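Local structure of alpha-1,2-mannosyltransferase (Ktr4), putative (Neosartorya fumigata, 7BOP) at residues 68-73 with 99-104; 127-132 with 181-186. The protein belongs to the fungal mannosyltransferases with a GT-A type fold and holds guanosine-5'-diphosphate and a manganese ion in this model. All blocks are in the same frame, centred on the assembly; numbering follows the deposited sequence.

How the contacts relate
From the N terminus, strand 69-74 runs into helix 80-98, and contact 1 closes that loop by laying 99-104 parallel to 68-73: a beta-alpha-beta unit. The chain then passes through helix 112-119 to strand 126-130, which pairs with strand 102-106 on the side away from strand 69-74. Contact 2 closes the next, mostly helical excursion, bringing the loop 181-186 back onto 127-132 just before strand 189-192 joins strand 69-74. The contacts follow in series, neither nested nor crossed. They touch through backbone pairing, Trp102 O to Tyr127 N and Phe104 O to Glu129 N, and where Ile103 packs on Leu184.

Contact 1 of 2, residues 68-73 with 99-104; sequences NAALIS and NYPWIF
Leu71 O accepts the backbone N-H of Ile103 at 2.8 Å, nearly straight at 165°, and also takes a CA-H...O contact from Trp102. Leu71 N donates to Pro101 O (2.9 Å), so Leu71 bonds through both N and O to the residues flanking Trp102, the parallel pattern; Ser73 N continues it to Ile103 O (3.1 Å). On one face of the sheet, Leu71 lays its CD1 methyl over the indole of Trp102, 3.4 Å above the ring plane and 3.7 Å from the centroid of the five-membered ring: a CH-pi contact. Leu71 CB lies against Trp102 CE3. Ser73 CB approaches the Phe104 ring obliquely on this face. On the other face, Ile103 CD1 meets Ala70 CB at 3.6 Å. Before the pairing begins, the Tyr100 ring turns its CD1 edge to Ala69 O (3.4 Å), while Tyr100 OH is hydrogen-bonded to Asp206. The two strands belong to a beta-alpha-beta crossover, a building unit of the Rossmann-like GT-A fold. Helix 80-98 covers the Leu71 and Trp102 face, Trp102 NE1 bonding Glu91 there; strands 189-192 and 126-130 extend the sheet beyond 69-74 and 102-106 respectively.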
# COMPACT_ATOMS: atom_id res chain seq x y z
N ASN A 68 -9.80 -1.76 -17.23
CA ASN A 68 -8.91 -2.92 -17.06
C ASN A 68 -8.18 -2.88 -15.70
O ASN A 68 -7.00 -2.49 -15.60
CB ASN A 68 -7.95 -3.12 -18.24
CG ASN A 68 -7.10 -1.91 -18.53
OD1 ASN A 68 -7.50 -0.77 -18.28
ND2 ASN A 68 -5.91 -2.14 -19.08
N ALA A 69 -8.91 -3.29 -14.68
CA ALA A 69 -8.45 -3.24 -13.30
C ALA A 69 -8.91 -4.47 -12.54
O ALA A 69 -9.87 -5.13 -12.95
CB ALA A 69 -8.96 -1.97 -12.63
N ALA A 70 -8.20 -4.80 -11.46
CA ALA A 70 -8.53 -5.94 -10.64
C ALA A 70 -8.27 -5.66 -9.16
O ALA A 70 -7.39 -4.87 -8.82
CB ALA A 70 -7.72 -7.15 -11.07
N LEU A 71 -9.05 -6.32 -8.32
CA LEU A 71 -8.74 -6.46 -6.91
C LEU A 71 -7.71 -7.57 -6.83
O LEU A 71 -7.92 -8.63 -7.44
CB LEU A 71 -10.00 -6.85 -6.13
CG LEU A 71 -11.15 -5.84 -6.24
CD1 LEU A 71 -12.46 -6.45 -5.78
CD2 LEU A 71 -10.83 -4.57 -5.47
N ILE A 72 -6.59 -7.34 -6.13
CA ILE A 72 -5.53 -8.35 -6.03
C ILE A 72 -5.14 -8.60 -4.59
O ILE A 72 -5.28 -7.71 -3.73
CB ILE A 72 -4.27 -8.01 -6.88
CG1 ILE A 72 -3.49 -6.81 -6.32
CG2 ILE A 72 -4.65 -7.77 -8.34
CD1 ILE A 72 -2.18 -6.57 -7.05
N SER A 73 -4.67 -9.81 -4.32
CA SER A 73 -4.27 -10.17 -2.97
C SER A 73 -3.23 -11.28 -2.98
O SER A 73 -3.47 -12.34 -3.56
CB SER A 73 -5.48 -10.57 -2.13
OG SER A 73 -5.14 -10.79 -0.77
N ASN A 99 -18.45 -5.01 -9.36
CA ASN A 99 -18.12 -6.36 -9.81
C ASN A 99 -16.81 -6.48 -10.59
O ASN A 99 -16.75 -7.14 -11.64
CB ASN A 99 -19.29 -6.96 -10.60
CG ASN A 99 -20.54 -7.05 -9.76
OD1 ASN A 99 -20.59 -7.82 -8.81
ND2 ASN A 99 -21.53 -6.25 -10.08
N TYR A 100 -15.77 -5.82 -10.09
CA TYR A 100 -14.43 -6.01 -10.61
C TYR A 100 -13.91 -7.39 -10.18
O TYR A 100 -14.29 -7.90 -9.11
CB TYR A 100 -13.50 -4.87 -10.16
CG TYR A 100 -13.59 -3.65 -11.01
CD1 TYR A 100 -12.80 -3.52 -12.15
CD2 TYR A 100 -14.48 -2.61 -10.71
CE1 TYR A 100 -12.88 -2.40 -12.96
CE2 TYR A 100 -14.57 -1.49 -11.52
CZ TYR A 100 -13.76 -1.38 -12.63
OH TYR A 100 -13.82 -0.28 -13.43
N PRO A 101 -13.06 -8.02 -11.00
CA PRO A 101 -12.56 -9.35 -10.66
C PRO A 101 -11.55 -9.35 -9.51
O PRO A 101 -10.88 -8.34 -9.27
CB PRO A 101 -11.87 -9.80 -11.94
CG PRO A 101 -11.41 -8.54 -12.57
CD PRO A 101 -12.43 -7.50 -12.23
N TRP A 102 -11.48 -10.49 -8.80
CA TRP A 102 -10.47 -10.75 -7.79
C TRP A 102 -9.40 -11.67 -8.38
O TRP A 102 -9.72 -12.71 -8.98
CB TRP A 102 -11.05 -11.45 -6.57
CG TRP A 102 -11.96 -10.65 -5.72
CD1 TRP A 102 -13.30 -10.43 -5.92
CD2 TRP A 102 -11.63 -10.02 -4.48
NE1 TRP A 102 -13.81 -9.68 -4.90
CE2 TRP A 102 -12.81 -9.41 -4.00
CE3 TRP A 102 -10.45 -9.88 -3.74
CZ2 TRP A 102 -12.84 -8.68 -2.80
CZ3 TRP A 102 -10.48 -9.17 -2.55
CH2 TRP A 102 -11.67 -8.57 -2.09
N ILE A 103 -8.13 -11.28 -8.21
CA ILE A 103 -6.99 -12.12 -8.59
C ILE A 103 -6.15 -12.39 -7.34
O ILE A 103 -5.56 -11.46 -6.75
CB ILE A 103 -6.15 -11.48 -9.71
CG1 ILE A 103 -7.04 -11.04 -10.87
CG2 ILE A 103 -5.11 -12.47 -10.22
CD1 ILE A 103 -6.33 -10.34 -12.00
N PHE A 104 -6.12 -13.66 -6.93
CA PHE A 104 -5.36 -14.10 -5.77
C PHE A 104 -4.01 -14.67 -6.19
O PHE A 104 -3.91 -15.38 -7.20
CB PHE A 104 -6.17 -15.13 -4.99
CG PHE A 104 -7.51 -14.63 -4.55
CD1 PHE A 104 -7.61 -13.74 -3.49
CD2 PHE A 104 -8.67 -15.02 -5.21
CE1 PHE A 104 -8.84 -13.24 -3.09
CE2 PHE A 104 -9.91 -14.53 -4.81
CZ PHE A 104 -10.00 -13.65 -3.74

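Contact 2 of 2, residues 127-132 with 181-186; sequences YYEQVP and HPALKN. With GOL (glycerol), chain M.
His181 and Gln130 make the direct hydrogen bond across the contact: His181 NE2 donates to Gln130 O at 2.8 Å and 175°. The acceptor lies in the imidazole plane, whereas seen from the carbonyl the donor stands well above the C=O plane. At the other ring nitrogen, Ala183 N donates to His181 ND1 over 3.2 Å, so both nitrogens are engaged and the ring's rotation is fixed, a pattern consistent with a neutral ring protonated on NE2. His181 CB already points toward the strand, and chi1 -162° places CG anti to the backbone N. Strand 126-130 pairs with strand 102-106 in the parallel part of the GT-A sheet, and 181-186 is the turn, with a 3-10 segment at 182-184, that leads into strand 189-192; Phe105 of strand 102-106 packs edge-to-face with His181. Van der Waals contacts complete the interface. Pro132 CD comes obliquely to His181 CD2 at 3.6 Å; separately, Glu129, bent at chi2 (-68°), rests its CD 3.5 Å from Ala183 CB, with OE1 at the CE1 edge of His181. Glycerol, probably from the crystallisation liquor, bridges the two segments: its O1 donates to Glu129 OE2 (2.6 Å) and its O2 to Ala183 O (2.7 Å). Glycerol C3 sits over the centre of the Tyr127 ring, 3.5 Å from Tyr127 CE1, and Tyr187 OH also bonds the ligand.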
# COMPACT_ATOMS: atom_id res chain seq x y z
N TYR A 127 -9.79 -15.32 -9.95
CA TYR A 127 -8.65 -16.00 -10.56
C TYR A 127 -7.64 -16.37 -9.49
O TYR A 127 -7.50 -15.66 -8.47
CB TYR A 127 -8.01 -15.12 -11.63
CG TYR A 127 -8.98 -14.72 -12.71
CD1 TYR A 127 -9.15 -15.50 -13.86
CD2 TYR A 127 -9.75 -13.57 -12.58
CE1 TYR A 127 -10.05 -15.13 -14.85
CE2 TYR A 127 -10.65 -13.19 -13.56
CZ TYR A 127 -10.80 -13.97 -14.69
OH TYR A 127 -11.70 -13.58 -15.65
N TYR A 128 -6.94 -17.47 -9.72
CA TYR A 128 -6.07 -18.10 -8.73
C TYR A 128 -4.72 -18.33 -9.37
O TYR A 128 -4.60 -19.17 -10.26
CB TYR A 128 -6.70 -19.39 -8.23
CG TYR A 128 -8.08 -19.14 -7.68
CD1 TYR A 128 -8.26 -18.68 -6.37
CD2 TYR A 128 -9.22 -19.30 -8.48
CE1 TYR A 128 -9.52 -18.41 -5.87
CE2 TYR A 128 -10.49 -19.03 -7.99
CZ TYR A 128 -10.64 -18.59 -6.68
OH TYR A 128 -11.89 -18.33 -6.19
N GLU A 129 -3.72 -17.56 -8.95
CA GLU A 129 -2.42 -17.52 -9.62
C GLU A 129 -1.32 -17.92 -8.66
O GLU A 129 -1.39 -17.65 -7.45
CB GLU A 129 -2.13 -16.12 -10.15
CG GLU A 129 -3.14 -15.60 -11.15
CD GLU A 129 -3.12 -16.34 -12.47
OE1 GLU A 129 -2.09 -16.92 -12.85
OE2 GLU A 129 -4.16 -16.30 -13.15
N GLN A 130 -0.29 -18.57 -9.21
CA GLN A 130 0.89 -18.90 -8.44
C GLN A 130 2.00 -17.96 -8.83
O GLN A 130 2.15 -17.62 -10.01
CB GLN A 130 1.31 -20.35 -8.69
CG GLN A 130 2.26 -20.86 -7.62
CD GLN A 130 2.59 -22.33 -7.77
OE1 GLN A 130 2.28 -22.94 -8.79
NE2 GLN A 130 3.23 -22.91 -6.75
N VAL A 131 2.77 -17.53 -7.84
CA VAL A 131 3.94 -16.69 -8.11
C VAL A 131 5.05 -17.58 -8.68
O VAL A 131 5.37 -18.58 -8.07
CB VAL A 131 4.45 -16.00 -6.82
CG1 VAL A 131 5.72 -15.21 -7.10
CG2 VAL A 131 3.36 -15.10 -6.24
N PRO A 132 5.63 -17.22 -9.83
CA PRO A 132 6.73 -18.06 -10.35
C PRO A 132 7.95 -18.08 -9.42
O PRO A 132 8.23 -17.07 -8.76
CB PRO A 132 7.09 -17.42 -11.71
CG PRO A 132 6.11 -16.34 -11.96
CD PRO A 132 5.34 -16.07 -10.71
N HIS A 181 3.87 -10.03 -13.11
CA HIS A 181 3.20 -11.32 -13.19
C HIS A 181 2.36 -11.39 -14.48
O HIS A 181 1.66 -10.42 -14.80
CB HIS A 181 2.31 -11.57 -11.97
CG HIS A 181 1.95 -13.01 -11.80
ND1 HIS A 181 1.01 -13.62 -12.59
CD2 HIS A 181 2.40 -13.95 -10.95
CE1 HIS A 181 0.89 -14.89 -12.24
NE2 HIS A 181 1.72 -15.11 -11.24
N PRO A 182 2.44 -12.51 -15.22
CA PRO A 182 1.69 -12.62 -16.50
C PRO A 182 0.18 -12.36 -16.42
O PRO A 182 -0.39 -11.72 -17.28
CB PRO A 182 1.96 -14.07 -16.94
CG PRO A 182 3.30 -14.38 -16.36
CD PRO A 182 3.36 -13.66 -15.04
N ALA A 183 -0.46 -12.90 -15.39
CA ALA A 183 -1.86 -12.62 -15.05
C ALA A 183 -2.30 -11.15 -15.08
O ALA A 183 -3.47 -10.87 -15.37
CB ALA A 183 -2.22 -13.23 -13.71
N LEU A 184 -1.38 -10.22 -14.79
CA LEU A 184 -1.70 -8.80 -14.79
C LEU A 184 -1.29 -8.05 -16.06
O LEU A 184 -1.46 -6.83 -16.13
CB LEU A 184 -1.07 -8.12 -13.57
CG LEU A 184 -1.58 -8.59 -12.21
CD1 LEU A 184 -0.92 -7.78 -11.10
CD2 LEU A 184 -3.10 -8.47 -12.11
N LYS A 185 -0.78 -8.76 -17.07
CA LYS A 185 -0.24 -8.11 -18.27
C LYS A 185 -1.24 -7.16 -18.96
O LYS A 185 -0.86 -6.07 -19.38
CB LYS A 185 0.23 -9.17 -19.28
CG LYS A 185 1.05 -8.60 -20.43
CD LYS A 185 1.21 -9.61 -21.55
CE LYS A 185 1.92 -9.00 -22.75
NZ LYS A 185 1.51 -9.69 -24.01
N ASN A 186 -2.50 -7.56 -19.06
CA ASN A 186 -3.51 -6.71 -19.72
C ASN A 186 -4.26 -5.76 -18.78
O ASN A 186 -5.20 -5.09 -19.21
CB ASN A 186 -4.48 -7.59 -20.51
CG ASN A 186 -3.77 -8.40 -21.59
OD1 ASN A 186 -2.88 -7.90 -22.28
ND2 ASN A 186 -4.16 -9.66 -21.74
C1 GOL M . -5.83 -14.14 -14.53
O1 GOL M . -4.88 -14.91 -15.27
C2 GOL M . -6.15 -12.82 -15.23
O2 GOL M . -5.28 -12.61 -16.34
C3 GOL M . -7.59 -12.81 -15.72
O3 GOL M . -7.84 -11.67 -16.54